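Local coordinates for uncharacterized protein (Legionella longbeachae NSW150, PDB 4JZA), which probably removes the 3-phosphate from phosphatidylinositol 3-phosphate, acting as a Legionella phosphoinositide phosphatase in the lipid metabolism of pathogen-host interaction, at residues E140-L145 / H606-Q611; L338-R343 / G610-G615; D696-L701 / E803-L808. One frame throughout, in Å; residues are numbered along the deposited sequence.

Contact 1 of 3, residues E140-L145 / H606-Q611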
loop_
_atom_site.group_PDB
_atom_site.type_symbol
_atom_site.label_atom_id
_atom_site.label_comp_id
_atom_site.label_asym_id
_atom_site.label_seq_id
_atom_site.Cartn_x
_atom_site.Cartn_y
_atom_site.Cartn_z
ATOM N N GLU A 140 10.463 -7.701 -6.960
ATOM C CA GLU A 140 11.546 -8.384 -6.306
ATOM C C GLU A 140 11.160 -9.832 -6.028
ATOM O O GLU A 140 12.025 -10.675 -5.935
ATOM C CB GLU A 140 11.839 -7.694 -4.971
ATOM C CG GLU A 140 13.308 -7.486 -4.616
ATOM C CD GLU A 140 13.505 -6.799 -3.238
ATOM O OE1 GLU A 140 12.896 -7.235 -2.226
ATOM O OE2 GLU A 140 14.274 -5.808 -3.140
ATOM N N GLY A 141 9.869 -10.135 -5.887
ATOM C CA GLY A 141 9.456 -11.479 -5.483
ATOM C C GLY A 141 9.482 -11.712 -3.975
ATOM O O GLY A 141 9.891 -10.852 -3.227
ATOM N N ARG A 142 9.085 -12.903 -3.528
ATOM C CA ARG A 142 9.029 -13.224 -2.097
ATOM C C ARG A 142 9.724 -14.539 -1.780
ATOM O O ARG A 142 9.509 -15.535 -2.484
ATOM C CB ARG A 142 7.561 -13.345 -1.648
ATOM C CG ARG A 142 7.333 -13.395 -0.135
ATOM C CD ARG A 142 5.879 -13.733 0.182
ATOM N NE ARG A 142 5.451 -13.367 1.544
ATOM C CZ ARG A 142 4.172 -13.207 1.924
ATOM N NH1 ARG A 142 3.165 -13.390 1.081
ATOM N NH2 ARG A 142 3.881 -12.824 3.157
ATOM N N TYR A 143 10.524 -14.531 -0.710
ATOM C CA TYR A 143 11.120 -15.727 -0.124
ATOM C C TYR A 143 10.082 -16.504 0.649
ATOM O O TYR A 143 9.351 -15.912 1.405
ATOM C CB TYR A 143 12.177 -15.352 0.906
ATOM C CG TYR A 143 13.509 -14.980 0.350
ATOM C CD1 TYR A 143 14.484 -15.956 0.145
ATOM C CD2 TYR A 143 13.823 -13.651 0.078
ATOM C CE1 TYR A 143 15.718 -15.630 -0.355
ATOM C CE2 TYR A 143 15.062 -13.311 -0.416
ATOM C CZ TYR A 143 15.990 -14.310 -0.636
ATOM O OH TYR A 143 17.202 -13.988 -1.135
ATOM N N ASP A 144 10.063 -17.838 0.499
ATOM C CA ASP A 144 9.315 -18.704 1.420
ATOM C C ASP A 144 10.007 -18.694 2.768
ATOM O O ASP A 144 11.230 -18.499 2.916
ATOM C CB ASP A 144 9.255 -20.178 0.990
ATOM C CG ASP A 144 8.679 -20.398 -0.402
ATOM O OD1 ASP A 144 7.993 -19.535 -0.956
ATOM O OD2 ASP A 144 8.916 -21.490 -0.945
ATOM N N LEU A 145 9.188 -18.980 3.760
ATOM C CA LEU A 145 9.565 -18.795 5.143
ATOM C C LEU A 145 9.279 -20.025 5.923
ATOM O O LEU A 145 8.156 -20.528 5.875
ATOM C CB LEU A 145 8.731 -17.674 5.711
ATOM C CG LEU A 145 9.385 -16.979 6.879
ATOM C CD1 LEU A 145 10.585 -16.174 6.418
ATOM C CD2 LEU A 145 8.338 -16.040 7.433
ATOM N N HIS A 606 4.804 -13.048 12.301
ATOM C CA HIS A 606 5.120 -11.638 12.312
ATOM C C HIS A 606 5.985 -11.339 11.101
ATOM O O HIS A 606 5.809 -10.299 10.419
ATOM C CB HIS A 606 5.891 -11.223 13.571
ATOM C CG HIS A 606 5.130 -11.367 14.862
ATOM N ND1 HIS A 606 4.520 -12.539 15.253
ATOM C CD2 HIS A 606 4.997 -10.515 15.903
ATOM C CE1 HIS A 606 4.004 -12.383 16.457
ATOM N NE2 HIS A 606 4.298 -11.173 16.882
ATOM N N GLU A 607 6.925 -12.246 10.846
ATOM C CA GLU A 607 7.848 -12.135 9.733
ATOM C C GLU A 607 7.151 -12.237 8.399
ATOM O O GLU A 607 7.463 -11.497 7.434
ATOM C CB GLU A 607 8.923 -13.205 9.834
ATOM C CG GLU A 607 9.793 -12.968 11.043
ATOM C CD GLU A 607 10.740 -11.794 10.843
ATOM O OE1 GLU A 607 11.111 -11.114 11.875
ATOM O OE2 GLU A 607 11.121 -11.559 9.646
ATOM N N HIS A 608 6.196 -13.135 8.340
ATOM C CA HIS A 608 5.400 -13.304 7.125
ATOM C C HIS A 608 4.681 -12.007 6.806
ATOM O O HIS A 608 4.821 -11.498 5.714
ATOM C CB HIS A 608 4.423 -14.462 7.276
ATOM C CG HIS A 608 3.824 -14.906 5.995
ATOM N ND1 HIS A 608 2.507 -14.678 5.672
ATOM C CD2 HIS A 608 4.364 -15.564 4.946
ATOM C CE1 HIS A 608 2.254 -15.195 4.484
ATOM N NE2 HIS A 608 3.368 -15.734 4.020
ATOM N N ALA A 609 3.978 -11.425 7.764
ATOM C CA ALA A 609 3.489 -10.032 7.594
ATOM C C ALA A 609 4.557 -9.014 7.148
ATOM O O ALA A 609 4.299 -8.130 6.317
ATOM C CB ALA A 609 2.843 -9.542 8.868
ATOM N N GLY A 610 5.747 -9.094 7.729
ATOM C CA GLY A 610 6.832 -8.146 7.374
ATOM C C GLY A 610 7.200 -8.153 5.914
ATOM O O GLY A 610 7.558 -7.129 5.332
ATOM N N GLN A 611 7.116 -9.309 5.298
ATOM C CA GLN A 611 7.468 -9.390 3.914
ATOM C C GLN A 611 6.561 -8.543 3.015
ATOM O O GLN A 611 6.952 -8.190 1.914
ATOM C CB GLN A 611 7.421 -10.824 3.463
ATOM C CG GLN A 611 8.499 -11.708 4.078
ATOM C CD GLN A 611 8.308 -13.170 3.694
ATOM O OE1 GLN A 611 7.188 -13.702 3.656
ATOM N NE2 GLN A 611 9.376 -13.812 3.392
HETATM O O HOH W 1 6.715 -16.312 2.803
#
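Arg142 leaves its backbone with CG anti to N (chi1 -168°) and runs extended to NE, crossing Gln611 at about a right angle. CG passes OE1 of Gln611 at 3.8 Å, CD keeps a similar spacing, and NE donates to that OE1 at 2.8 Å, from above the amide plane. Beyond it the guanidinium lies flat on the His608 ring, centres 3.8 Å apart and planes at 15°, with NH2 over the ring centre. NH2 also donates, less straight (136°), to the carbonyl O of His608 at 3.0 Å, while NH1 turns to Asn350. The cation thus sits beside the C-terminal end of helix 604-612, where the helix dipole would favour it, and the helix packs here on strand 144-150 of the large mixed sheet. The other end of the Gln611 amide reads the backbone: NE2 donates to Tyr143 O, in the carbonyl plane on a lone pair, at 2.9 Å, and a water donates to both Tyr143 O and Gln611 OE1, which fixes the flip of the amide. In the strand that follows, Leu145 points its CD2 methyl at the preceding helical turn, 3.8 Å from Glu607 CB, whose carboxylate reaches away to Arg43.

Contact 2 of 3, residues L338-R343 / G610-G615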
loop_
_atom_site.group_PDB
_atom_site.type_symbol
_atom_site.label_atom_id
_atom_site.label_comp_id
_atom_site.label_asym_id
_atom_site.label_seq_id
_atom_site.Cartn_x
_atom_site.Cartn_y
_atom_site.Cartn_z
ATOM N N LEU A 338 2.305 -10.288 -4.594
ATOM C CA LEU A 338 1.748 -8.960 -4.351
ATOM C C LEU A 338 1.656 -8.730 -2.834
ATOM O O LEU A 338 1.083 -9.514 -2.127
ATOM C CB LEU A 338 0.335 -8.856 -4.964
ATOM C CG LEU A 338 0.324 -8.365 -6.391
ATOM C CD1 LEU A 338 0.776 -9.425 -7.337
ATOM C CD2 LEU A 338 -1.069 -7.899 -6.781
ATOM N N SER A 339 2.203 -7.626 -2.370
ATOM C CA SER A 339 1.981 -7.163 -1.031
ATOM C C SER A 339 0.484 -7.064 -0.689
ATOM O O SER A 339 -0.341 -6.697 -1.511
ATOM C CB SER A 339 2.606 -5.773 -0.913
ATOM O OG SER A 339 2.073 -5.039 0.205
ATOM N N SER A 340 0.176 -7.335 0.573
ATOM C CA SER A 340 -1.150 -7.209 1.134
ATOM C C SER A 340 -1.795 -5.838 0.885
ATOM O O SER A 340 -3.030 -5.704 0.873
ATOM C CB SER A 340 -1.094 -7.512 2.651
ATOM O OG SER A 340 -0.643 -6.382 3.404
ATOM N N ARG A 341 -1.006 -4.786 0.727
ATOM C CA ARG A 341 -1.631 -3.451 0.554
ATOM C C ARG A 341 -2.000 -3.188 -0.890
ATOM O O ARG A 341 -2.612 -2.183 -1.209
ATOM C CB ARG A 341 -0.664 -2.358 0.932
ATOM C CG ARG A 341 -0.280 -2.289 2.381
ATOM C CD ARG A 341 0.929 -1.358 2.483
ATOM N NE ARG A 341 2.185 -1.995 2.124
ATOM C CZ ARG A 341 3.287 -1.357 1.800
ATOM N NH1 ARG A 341 3.335 -0.032 1.770
ATOM N NH2 ARG A 341 4.355 -2.058 1.497
ATOM N N HIS A 342 -1.582 -4.097 -1.757
ATOM C CA HIS A 342 -1.542 -3.860 -3.155
ATOM C C HIS A 342 -2.757 -4.520 -3.771
ATOM O O HIS A 342 -2.659 -5.577 -4.382
ATOM C CB HIS A 342 -0.249 -4.436 -3.744
ATOM C CG HIS A 342 -0.025 -4.021 -5.157
ATOM N ND1 HIS A 342 1.194 -3.958 -5.736
ATOM C CD2 HIS A 342 -0.891 -3.658 -6.112
ATOM C CE1 HIS A 342 1.076 -3.511 -6.973
ATOM N NE2 HIS A 342 -0.185 -3.367 -7.237
ATOM N N ARG A 343 -3.896 -3.844 -3.677
ATOM C CA ARG A 343 -5.151 -4.447 -4.144
ATOM C C ARG A 343 -5.784 -3.797 -5.373
ATOM O O ARG A 343 -7.021 -3.827 -5.538
ATOM C CB ARG A 343 -6.099 -4.497 -2.945
ATOM C CG ARG A 343 -5.366 -5.012 -1.717
ATOM C CD ARG A 343 -5.023 -6.479 -1.920
ATOM N NE ARG A 343 -6.211 -7.230 -1.582
ATOM C CZ ARG A 343 -6.952 -7.853 -2.439
ATOM N NH1 ARG A 343 -6.591 -7.920 -3.687
ATOM N NH2 ARG A 343 -8.042 -8.448 -2.039
ATOM N N GLY A 610 5.747 -9.094 7.729
ATOM C CA GLY A 610 6.832 -8.146 7.374
ATOM C C GLY A 610 7.200 -8.153 5.914
ATOM O O GLY A 610 7.558 -7.129 5.332
ATOM N N GLN A 611 7.116 -9.309 5.298
ATOM C CA GLN A 611 7.468 -9.390 3.914
ATOM C C GLN A 611 6.561 -8.543 3.015
ATOM O O GLN A 611 6.952 -8.190 1.914
ATOM C CB GLN A 611 7.421 -10.824 3.463
ATOM C CG GLN A 611 8.499 -11.708 4.078
ATOM C CD GLN A 611 8.308 -13.170 3.694
ATOM O OE1 GLN A 611 7.188 -13.702 3.656
ATOM N NE2 GLN A 611 9.376 -13.812 3.392
ATOM N N ASN A 612 5.351 -8.267 3.478
ATOM C CA ASN A 612 4.454 -7.325 2.824
ATOM C C ASN A 612 4.932 -5.878 2.840
ATOM O O ASN A 612 4.761 -5.158 1.872
ATOM C CB ASN A 612 3.046 -7.436 3.392
ATOM C CG ASN A 612 2.356 -8.712 2.980
ATOM O OD1 ASN A 612 1.747 -8.784 1.927
ATOM N ND2 ASN A 612 2.444 -9.719 3.814
ATOM N N ALA A 613 5.494 -5.446 3.961
ATOM C CA ALA A 613 6.188 -4.170 4.049
ATOM C C ALA A 613 7.357 -4.297 5.006
ATOM O O ALA A 613 7.171 -4.186 6.208
ATOM C CB ALA A 613 5.240 -3.087 4.515
ATOM N N PRO A 614 8.621 -4.497 4.428
ATOM C CA PRO A 614 9.667 -4.829 5.418
ATOM C C PRO A 614 9.891 -3.805 6.521
ATOM O O PRO A 614 9.886 -2.611 6.280
ATOM C CB PRO A 614 10.928 -4.948 4.573
ATOM C CG PRO A 614 10.447 -5.519 3.313
ATOM C CD PRO A 614 9.280 -4.643 3.038
ATOM N N GLY A 615 10.122 -4.310 7.728
ATOM C CA GLY A 615 10.179 -3.523 8.943
ATOM C C GLY A 615 8.838 -3.411 9.631
ATOM O O GLY A 615 8.693 -2.768 10.654
#
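An ST turn, opening a type I beta turn from Ser339 to His342, meets the C-terminal end of helix 604-612. Ser339 has OG anti to its own N (chi1 161°), which puts the hydroxyl between two partners: it accepts from Arg341 N at 3.1 Å and donates to the carbonyl O of Asn612 at 3.2 Å. That carbonyl is gripped twice. Arg341 NH2 brings an N-H to it at 3.1 Å, nearly straight at 164°, lying in the carbonyl plane on a lone pair and with the oxygen in the guanidinium plane, whereas the serine hydroxyl comes from above the carbonyl plane. Such an end of a helix carries partial negative charge, so the guanidinium is probably welcome there, and Glu133 and Asn130 on helix 122-140 hold its NH2 and NH1. The bend of the Arg341 chain at chi3 (-80°) turns the tip toward the helix end, where the Ala613 methyl lies over one face of the guanidinium, 3.3 Å from NH2. The turn belongs to the loop between helix 315-325 and strand 352-359. Asn612 uses its side chain as well: with CG anti to the carbonyl carbon, beside the backbone N, the amide reaches the turn separately from the carbonyl, and OD1 accepts from Ser340 N at 2.5 Å, with CB of Ser340 alongside. The ND2 end makes weak hydrogen bonds to Ala609 O, one turn back in the helix, and to Asn350. All six touching residues are buried, so the backbone N-H of Ser340 and the carbonyl of Asn612 find their partners across the contact rather than in solvent. Within the turn itself, His342 N closes back on Ser339 O at 2.9 Å.

Contact 3 of 3, residues D696-L701 / E803-L808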
loop_
_atom_site.group_PDB
_atom_site.type_symbol
_atom_site.label_atom_id
_atom_site.label_comp_id
_atom_site.label_asym_id
_atom_site.label_seq_id
_atom_site.Cartn_x
_atom_site.Cartn_y
_atom_site.Cartn_z
ATOM N N ASP A 696 32.319 34.729 -2.614
ATOM C CA ASP A 696 33.347 35.782 -2.736
ATOM C C ASP A 696 32.861 37.020 -3.533
ATOM O O ASP A 696 32.974 38.160 -3.068
ATOM C CB ASP A 696 34.668 35.210 -3.334
ATOM C CG ASP A 696 35.277 34.115 -2.449
ATOM O OD1 ASP A 696 35.073 34.133 -1.199
ATOM O OD2 ASP A 696 35.927 33.211 -3.011
ATOM N N ALA A 697 32.351 36.795 -4.740
ATOM C CA ALA A 697 31.793 37.888 -5.555
ATOM C C ALA A 697 30.744 38.694 -4.797
ATOM O O ALA A 697 30.801 39.891 -4.768
ATOM C CB ALA A 697 31.204 37.354 -6.866
ATOM N N LEU A 698 29.818 38.033 -4.147
ATOM C CA LEU A 698 28.832 38.739 -3.336
ATOM C C LEU A 698 29.397 39.504 -2.138
ATOM O O LEU A 698 28.917 40.615 -1.824
ATOM C CB LEU A 698 27.760 37.786 -2.885
ATOM C CG LEU A 698 26.507 38.405 -2.296
ATOM C CD1 LEU A 698 25.843 39.459 -3.170
ATOM C CD2 LEU A 698 25.538 37.258 -1.978
ATOM N N HIS A 699 30.427 38.937 -1.504
ATOM C CA HIS A 699 31.049 39.558 -0.357
ATOM C C HIS A 699 31.536 40.914 -0.787
ATOM O O HIS A 699 31.307 41.893 -0.099
ATOM C CB HIS A 699 32.182 38.705 0.211
ATOM C CG HIS A 699 32.689 39.174 1.535
ATOM N ND1 HIS A 699 33.751 40.053 1.655
ATOM C CD2 HIS A 699 32.288 38.899 2.793
ATOM C CE1 HIS A 699 33.980 40.294 2.932
ATOM N NE2 HIS A 699 33.104 39.610 3.642
ATOM N N SER A 700 32.217 41.011 -1.919
ATOM C CA SER A 700 32.757 42.320 -2.308
ATOM C C SER A 700 31.651 43.259 -2.649
ATOM O O SER A 700 31.624 44.388 -2.158
ATOM C CB SER A 700 33.678 42.232 -3.499
ATOM O OG SER A 700 34.375 41.027 -3.467
ATOM N N LEU A 701 30.729 42.791 -3.484
ATOM C CA LEU A 701 29.633 43.652 -3.954
ATOM C C LEU A 701 28.732 44.209 -2.812
ATOM O O LEU A 701 28.447 45.408 -2.753
ATOM C CB LEU A 701 28.784 42.893 -4.982
ATOM C CG LEU A 701 27.552 43.624 -5.517
ATOM C CD1 LEU A 701 27.974 44.940 -6.101
ATOM C CD2 LEU A 701 26.835 42.853 -6.579
ATOM N N GLU A 803 30.362 37.415 -13.177
ATOM C CA GLU A 803 30.832 38.464 -14.067
ATOM C C GLU A 803 30.060 39.718 -13.824
ATOM O O GLU A 803 30.645 40.814 -13.696
ATOM C CB GLU A 803 30.791 38.062 -15.546
ATOM C CG GLU A 803 32.193 37.867 -16.121
ATOM C CD GLU A 803 32.226 36.997 -17.389
ATOM O OE1 GLU A 803 31.142 36.581 -17.881
ATOM O OE2 GLU A 803 33.351 36.750 -17.913
ATOM N N GLU A 804 28.742 39.558 -13.720
ATOM C CA GLU A 804 27.892 40.688 -13.549
ATOM C C GLU A 804 28.167 41.355 -12.207
ATOM O O GLU A 804 28.315 42.577 -12.137
ATOM C CB GLU A 804 26.461 40.277 -13.670
ATOM C CG GLU A 804 25.475 41.342 -13.241
ATOM C CD GLU A 804 24.087 41.004 -13.724
ATOM O OE1 GLU A 804 23.130 40.732 -12.916
ATOM O OE2 GLU A 804 23.969 40.963 -14.967
ATOM N N TRP A 805 28.291 40.577 -11.140
ATOM C CA TRP A 805 28.554 41.204 -9.841
ATOM C C TRP A 805 29.933 41.807 -9.791
ATOM O O TRP A 805 30.111 42.849 -9.195
ATOM C CB TRP A 805 28.391 40.225 -8.682
ATOM C CG TRP A 805 26.978 39.744 -8.476
ATOM C CD1 TRP A 805 25.842 40.287 -8.969
ATOM C CD2 TRP A 805 26.584 38.618 -7.707
ATOM N NE1 TRP A 805 24.755 39.557 -8.569
ATOM C CE2 TRP A 805 25.191 38.525 -7.784
ATOM C CE3 TRP A 805 27.276 37.692 -6.949
ATOM C CZ2 TRP A 805 24.482 37.536 -7.136
ATOM C CZ3 TRP A 805 26.561 36.726 -6.302
ATOM C CH2 TRP A 805 25.173 36.659 -6.402
ATOM N N THR A 806 30.910 41.161 -10.413
ATOM C CA THR A 806 32.255 41.689 -10.381
ATOM C C THR A 806 32.293 43.048 -11.075
ATOM O O THR A 806 32.921 43.953 -10.585
ATOM C CB THR A 806 33.248 40.683 -10.962
ATOM O OG1 THR A 806 33.298 39.520 -10.109
ATOM C CG2 THR A 806 34.596 41.272 -11.019
ATOM N N LYS A 807 31.589 43.193 -12.186
ATOM C CA LYS A 807 31.527 44.471 -12.879
ATOM C C LYS A 807 30.913 45.597 -12.032
ATOM O O LYS A 807 31.507 46.680 -11.862
ATOM C CB LYS A 807 30.709 44.330 -14.130
ATOM C CG LYS A 807 31.464 44.747 -15.364
ATOM C CD LYS A 807 31.605 43.537 -16.307
ATOM C CE LYS A 807 32.288 43.888 -17.629
ATOM N NZ LYS A 807 31.521 43.347 -18.792
ATOM N N LEU A 808 29.730 45.343 -11.486
ATOM C CA LEU A 808 29.127 46.262 -10.523
ATOM C C LEU A 808 30.084 46.653 -9.419
ATOM O O LEU A 808 30.144 47.798 -9.085
ATOM C CB LEU A 808 27.864 45.675 -9.918
ATOM C CG LEU A 808 26.722 45.536 -10.942
ATOM C CD1 LEU A 808 25.620 44.597 -10.437
ATOM C CD2 LEU A 808 26.153 46.887 -11.330
#
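Trp805 carries most of this apolar helix-helix packing, with Leu701 and Ala697 as its main partners. Helices 676-702 and 794-817 run nearly side by side in the same sense, their local axes 9.0 Å apart and inclined by 24°. From helix 794-817 the indole leans toward the other helix with CG anti to its carbonyl carbon (chi1 -66°), so that its benzo half comes up against the residue pair Ala697 and Leu698. The Ala697 methyl lies at the ring edge, in plane, 3.9 Å from Trp805 CE3. One residue on, Leu698 comes over a face: its CB is 3.8 Å from Trp805 CZ3, and its CD1 stands above the six-membered ring in a CH-pi contact, 4.3 Å from the centroid and 12° off the normal. Leu701, one turn further along the helix, has CG anti to its N and crosses the tryptophan at about a right angle. Its CD2 methyl approaches the pyrrole half, 3.6 Å from Trp805 CD1, while the other branch, CD1, reaches CB of Leu808 at 3.9 Å. Both helices belong to the all-helical region that contains the phosphoinositide phosphatase C-terminal domain, far from the central sheet. Helix 772-782 lies against both: Val777 touches Leu698 and Leu701, Leu781 touches Trp805, and Ser776 O receives a weak hydrogen bond from the indole NE1, completing a three-helix packing.

From the N terminus, contact 1 opens just after helix 122-140, at the start of strand 144-150, and closes on helix 604-612, with 460 residues between its segments. Contact 2 opens inside that long loop, in the segment before strand 352-359, and closes on the same helix; the two share Gly610 and Gln611, and their centres lie 8 Å apart. Together they tie helix 604-612 to the central mixed sheet and to the loop leading into it. Contact 3 follows in series, between helices 676-702 and 794-817, and closes a loop of 101 residues within the C-terminal helical region, with its centre about 59 and 55 Å from those of contacts 1 and 2.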